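Local coordinates for arginyl-trna synthetase (Thermus thermophilus, PDB 1IQ0), which probably catalyses the ATP-dependent attachment of L-arginine to tRNA(Arg), as a monomeric class I aminoacyl-tRNA synthetase, at residues W490-E502 with P559-Q571. Sequence-based numbering, arbitrary orientation.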
loop_
_atom_site.group_PDB
_atom_site.type_symbol
_atom_site.label_atom_id
_atom_site.label_comp_id
_atom_site.label_asym_id
_atom_site.label_seq_id
_atom_site.Cartn_x
_atom_site.Cartn_y
_atom_site.Cartn_z
ATOM N N TRP A 490 -21.559 -0.712 -29.921
ATOM C CA TRP A 490 -21.838 0.619 -30.433
ATOM C C TRP A 490 -20.688 1.058 -31.330
ATOM O O TRP A 490 -19.598 0.484 -31.276
ATOM C CB TRP A 490 -22.053 1.615 -29.284
ATOM C CG TRP A 490 -20.835 1.942 -28.471
ATOM C CD1 TRP A 490 -19.945 2.951 -28.697
ATOM C CD2 TRP A 490 -20.398 1.279 -27.278
ATOM N NE1 TRP A 490 -18.981 2.965 -27.713
ATOM C CE2 TRP A 490 -19.236 1.945 -26.831
ATOM C CE3 TRP A 490 -20.880 0.185 -26.542
ATOM C CZ2 TRP A 490 -18.545 1.556 -25.680
ATOM C CZ3 TRP A 490 -20.192 -0.206 -25.393
ATOM C CH2 TRP A 490 -19.036 0.481 -24.975
ATOM N N GLY A 491 -20.935 2.069 -32.157
ATOM C CA GLY A 491 -19.911 2.538 -33.071
ATOM C C GLY A 491 -19.089 3.729 -32.622
ATOM O O GLY A 491 -18.981 4.027 -31.429
ATOM N N ALA A 492 -18.511 4.410 -33.606
ATOM C CA ALA A 492 -17.665 5.571 -33.385
ATOM C C ALA A 492 -18.363 6.728 -32.686
ATOM O O ALA A 492 -19.458 7.147 -33.073
ATOM C CB ALA A 492 -17.083 6.048 -34.715
ATOM N N PRO A 493 -17.722 7.263 -31.640
ATOM C CA PRO A 493 -18.242 8.383 -30.856
ATOM C C PRO A 493 -18.159 9.655 -31.682
ATOM O O PRO A 493 -17.222 9.826 -32.459
ATOM C CB PRO A 493 -17.288 8.449 -29.662
ATOM C CG PRO A 493 -16.728 7.050 -29.573
ATOM C CD PRO A 493 -16.518 6.695 -31.011
ATOM N N ASP A 494 -19.133 10.544 -31.528
ATOM C CA ASP A 494 -19.086 11.809 -32.248
ATOM C C ASP A 494 -18.699 12.862 -31.221
ATOM O O ASP A 494 -19.557 13.440 -30.550
ATOM C CB ASP A 494 -20.441 12.156 -32.870
ATOM C CG ASP A 494 -20.403 13.467 -33.646
ATOM O OD1 ASP A 494 -19.327 14.116 -33.666
ATOM O OD2 ASP A 494 -21.442 13.850 -34.230
ATOM N N LEU A 495 -17.397 13.100 -31.097
ATOM C CA LEU A 495 -16.880 14.056 -30.128
ATOM C C LEU A 495 -17.467 15.458 -30.233
ATOM O O LEU A 495 -17.570 16.162 -29.228
ATOM C CB LEU A 495 -15.354 14.128 -30.229
ATOM C CG LEU A 495 -14.602 12.795 -30.150
ATOM C CD1 LEU A 495 -13.111 13.070 -30.101
ATOM C CD2 LEU A 495 -15.028 12.008 -28.921
ATOM N N SER A 496 -17.863 15.863 -31.436
ATOM C CA SER A 496 -18.418 17.207 -31.632
ATOM C C SER A 496 -19.749 17.453 -30.911
ATOM O O SER A 496 -20.125 18.603 -30.681
ATOM C CB SER A 496 -18.598 17.494 -33.128
ATOM O OG SER A 496 -19.645 16.713 -33.681
ATOM N N GLN A 497 -20.459 16.383 -30.560
ATOM C CA GLN A 497 -21.742 16.527 -29.870
ATOM C C GLN A 497 -21.618 16.598 -28.340
ATOM O O GLN A 497 -22.621 16.670 -27.631
ATOM C CB GLN A 497 -22.686 15.379 -30.261
ATOM C CG GLN A 497 -23.116 15.385 -31.735
ATOM C CD GLN A 497 -24.220 14.383 -32.019
ATOM O OE1 GLN A 497 -25.304 14.461 -31.442
ATOM N NE2 GLN A 497 -23.950 13.431 -32.912
ATOM N N ALA A 498 -20.388 16.595 -27.837
ATOM C CA ALA A 498 -20.149 16.651 -26.396
ATOM C C ALA A 498 -20.706 17.906 -25.729
ATOM O O ALA A 498 -20.609 19.004 -26.271
ATOM C CB ALA A 498 -18.648 16.541 -26.117
ATOM N N THR A 499 -21.290 17.734 -24.546
ATOM C CA THR A 499 -21.832 18.859 -23.784
ATOM C C THR A 499 -20.884 19.096 -22.599
ATOM O O THR A 499 -19.963 18.315 -22.378
ATOM C CB THR A 499 -23.254 18.546 -23.223
ATOM O OG1 THR A 499 -23.155 17.581 -22.162
ATOM C CG2 THR A 499 -24.162 17.975 -24.330
ATOM N N PRO A 500 -21.088 20.181 -21.834
ATOM C CA PRO A 500 -20.226 20.455 -20.681
ATOM C C PRO A 500 -20.203 19.284 -19.686
ATOM O O PRO A 500 -19.262 19.155 -18.900
ATOM C CB PRO A 500 -20.847 21.716 -20.081
ATOM C CG PRO A 500 -21.339 22.447 -21.302
ATOM C CD PRO A 500 -21.991 21.319 -22.095
ATOM N N TYR A 501 -21.235 18.436 -19.720
ATOM C CA TYR A 501 -21.295 17.277 -18.822
ATOM C C TYR A 501 -20.248 16.244 -19.221
ATOM O O TYR A 501 -19.587 15.661 -18.360
ATOM C CB TYR A 501 -22.669 16.602 -18.862
ATOM C CG TYR A 501 -23.784 17.375 -18.193
ATOM C CD1 TYR A 501 -24.709 18.095 -18.948
ATOM C CD2 TYR A 501 -23.928 17.367 -16.804
ATOM C CE1 TYR A 501 -25.758 18.790 -18.335
ATOM C CE2 TYR A 501 -24.972 18.056 -16.183
ATOM C CZ TYR A 501 -25.884 18.763 -16.958
ATOM O OH TYR A 501 -26.921 19.430 -16.350
ATOM N N GLU A 502 -20.117 15.994 -20.523
ATOM C CA GLU A 502 -19.129 15.036 -21.007
ATOM C C GLU A 502 -17.725 15.572 -20.725
ATOM O O GLU A 502 -16.851 14.836 -20.273
ATOM C CB GLU A 502 -19.272 14.806 -22.519
ATOM C CG GLU A 502 -20.380 13.848 -22.924
ATOM C CD GLU A 502 -21.753 14.363 -22.559
ATOM O OE1 GLU A 502 -22.443 13.675 -21.779
ATOM O OE2 GLU A 502 -22.138 15.455 -23.050
ATOM N N PRO A 559 -29.337 10.741 -29.126
ATOM C CA PRO A 559 -29.311 10.592 -30.586
ATOM C C PRO A 559 -27.981 10.050 -31.095
ATOM O O PRO A 559 -26.979 10.077 -30.382
ATOM C CB PRO A 559 -29.590 12.012 -31.087
ATOM C CG PRO A 559 -29.015 12.885 -29.986
ATOM C CD PRO A 559 -29.505 12.156 -28.743
ATOM N N GLU A 560 -27.988 9.561 -32.332
ATOM C CA GLU A 560 -26.800 9.003 -32.962
ATOM C C GLU A 560 -25.611 9.935 -32.795
ATOM O O GLU A 560 -25.744 11.144 -32.935
ATOM C CB GLU A 560 -27.060 8.763 -34.449
ATOM C CG GLU A 560 -25.885 8.148 -35.186
ATOM C CD GLU A 560 -26.234 7.783 -36.612
ATOM O OE1 GLU A 560 -27.159 6.966 -36.801
ATOM O OE2 GLU A 560 -25.588 8.311 -37.543
ATOM N N GLY A 561 -24.451 9.361 -32.493
ATOM C CA GLY A 561 -23.254 10.162 -32.299
ATOM C C GLY A 561 -23.046 10.483 -30.835
ATOM O O GLY A 561 -21.964 10.259 -30.287
ATOM N N LEU A 562 -24.083 11.006 -30.190
ATOM C CA LEU A 562 -23.999 11.346 -28.773
ATOM C C LEU A 562 -24.071 10.069 -27.942
ATOM O O LEU A 562 -23.378 9.937 -26.932
ATOM C CB LEU A 562 -25.154 12.261 -28.369
ATOM C CG LEU A 562 -24.862 13.401 -27.390
ATOM C CD1 LEU A 562 -26.183 13.855 -26.737
ATOM C CD2 LEU A 562 -23.850 12.970 -26.340
ATOM N N ARG A 563 -24.921 9.136 -28.364
ATOM C CA ARG A 563 -25.080 7.868 -27.656
ATOM C C ARG A 563 -23.738 7.146 -27.612
ATOM O O ARG A 563 -23.310 6.685 -26.556
ATOM C CB ARG A 563 -26.146 6.994 -28.341
ATOM C CG ARG A 563 -26.121 5.523 -27.915
ATOM C CD ARG A 563 -27.409 4.764 -28.279
ATOM N NE ARG A 563 -27.278 3.324 -28.024
ATOM C CZ ARG A 563 -28.276 2.518 -27.663
ATOM N NH1 ARG A 563 -29.513 2.990 -27.498
ATOM N NH2 ARG A 563 -28.041 1.227 -27.469
ATOM N N GLU A 564 -23.072 7.064 -28.760
ATOM C CA GLU A 564 -21.774 6.409 -28.849
ATOM C C GLU A 564 -20.756 7.138 -27.961
ATOM O O GLU A 564 -19.986 6.508 -27.242
ATOM C CB GLU A 564 -21.283 6.396 -30.302
ATOM C CG GLU A 564 -22.039 5.472 -31.259
ATOM C CD GLU A 564 -23.523 5.809 -31.401
ATOM O OE1 GLU A 564 -23.895 6.996 -31.297
ATOM O OE2 GLU A 564 -24.318 4.879 -31.635
ATOM N N LEU A 565 -20.753 8.466 -28.011
ATOM C CA LEU A 565 -19.830 9.244 -27.190
ATOM C C LEU A 565 -20.022 8.932 -25.707
ATOM O O LEU A 565 -19.048 8.691 -24.987
ATOM C CB LEU A 565 -20.039 10.743 -27.416
ATOM C CG LEU A 565 -19.375 11.675 -26.395
ATOM C CD1 LEU A 565 -17.858 11.494 -26.410
ATOM C CD2 LEU A 565 -19.737 13.108 -26.714
ATOM N N ARG A 566 -21.274 8.940 -25.250
ATOM C CA ARG A 566 -21.554 8.666 -23.846
ATOM C C ARG A 566 -21.231 7.237 -23.448
ATOM O O ARG A 566 -20.788 6.992 -22.324
ATOM C CB ARG A 566 -23.006 9.020 -23.506
ATOM C CG ARG A 566 -23.184 10.532 -23.399
ATOM C CD ARG A 566 -24.590 10.978 -23.069
ATOM N NE ARG A 566 -24.608 12.435 -22.945
ATOM C CZ ARG A 566 -25.677 13.197 -23.141
ATOM N NH1 ARG A 566 -26.845 12.649 -23.474
ATOM N NH2 ARG A 566 -25.569 14.510 -23.017
ATOM N N LEU A 567 -21.428 6.292 -24.362
ATOM C CA LEU A 567 -21.117 4.900 -24.066
ATOM C C LEU A 567 -19.603 4.725 -23.884
ATOM O O LEU A 567 -19.164 4.013 -22.981
ATOM C CB LEU A 567 -21.635 3.980 -25.179
ATOM C CG LEU A 567 -23.143 3.691 -25.166
ATOM C CD1 LEU A 567 -23.547 2.963 -26.436
ATOM C CD2 LEU A 567 -23.492 2.855 -23.940
ATOM N N SER A 568 -18.806 5.376 -24.732
ATOM C CA SER A 568 -17.348 5.277 -24.623
ATOM C C SER A 568 -16.859 5.956 -23.345
ATOM O O SER A 568 -15.914 5.495 -22.707
ATOM C CB SER A 568 -16.665 5.911 -25.837
ATOM O OG SER A 568 -16.905 5.150 -27.007
ATOM N N LEU A 569 -17.512 7.050 -22.967
ATOM C CA LEU A 569 -17.139 7.758 -21.750
ATOM C C LEU A 569 -17.514 6.899 -20.543
ATOM O O LEU A 569 -16.768 6.822 -19.564
ATOM C CB LEU A 569 -17.863 9.098 -21.680
ATOM C CG LEU A 569 -17.495 10.037 -20.534
ATOM C CD1 LEU A 569 -15.994 10.324 -20.561
ATOM C CD2 LEU A 569 -18.295 11.332 -20.671
ATOM N N VAL A 570 -18.679 6.257 -20.619
ATOM C CA VAL A 570 -19.148 5.390 -19.547
ATOM C C VAL A 570 -18.196 4.199 -19.421
ATOM O O VAL A 570 -17.868 3.765 -18.320
ATOM C CB VAL A 570 -20.589 4.884 -19.832
ATOM C CG1 VAL A 570 -20.936 3.724 -18.903
ATOM C CG2 VAL A 570 -21.591 6.034 -19.628
ATOM N N GLN A 571 -17.743 3.689 -20.562
ATOM C CA GLN A 571 -16.829 2.561 -20.584
ATOM C C GLN A 571 -15.491 2.955 -19.964
ATOM O O GLN A 571 -14.921 2.208 -19.167
ATOM C CB GLN A 571 -16.609 2.074 -22.019
ATOM C CG GLN A 571 -15.632 0.907 -22.105
ATOM C CD GLN A 571 -15.481 0.373 -23.511
ATOM O OE1 GLN A 571 -15.078 1.098 -24.421
ATOM N NE2 GLN A 571 -15.805 -0.900 -23.699
HETATM O O HOH W 1 -23.625 2.603 -32.666
#
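Trp490 is gripped at both edge and face by one helix. Its NE1 gives a nearly straight hydrogen bond to Ser568 OG (3.1 Å, 163°) that lies in the ring plane. Leu567 CB sits over the five-membered ring, 3.6 Å from its centroid, in a CH-pi contact. Chi1 of 69° tucks CG between the backbone N and carbonyl carbon, which lays the indole against the helix. A leucine here would probably leave Ser568 OG without its N-H donor and Leu567 CB without its ring face. Leu565 CD2 packs on Ala498 CB at 3.7 Å.

At the helix start, Gln497 NE2 splits its two hydrogens between Glu560 O (2.9 Å), on a carbonyl lone pair, and Asp494 OD2. Asp494 N and Leu565 N reach Gly561 O from opposite faces. Gly561 is the N-cap; its backbone angles alone call for glycine.

One turn into the helix, Arg566 NE forms a salt bridge with Glu502 OE1 (2.8 Å), from above the carboxylate plane. Tyr542 also binds OE1, and Pro554 O takes Arg566 NH1. Glu502 OE2 closes a capping box with Thr499. Thus, within the DALR anticodon-binding domain, the buried Glu502 carboxylate is shared among three partners, which would probably fix it and favour its charged form.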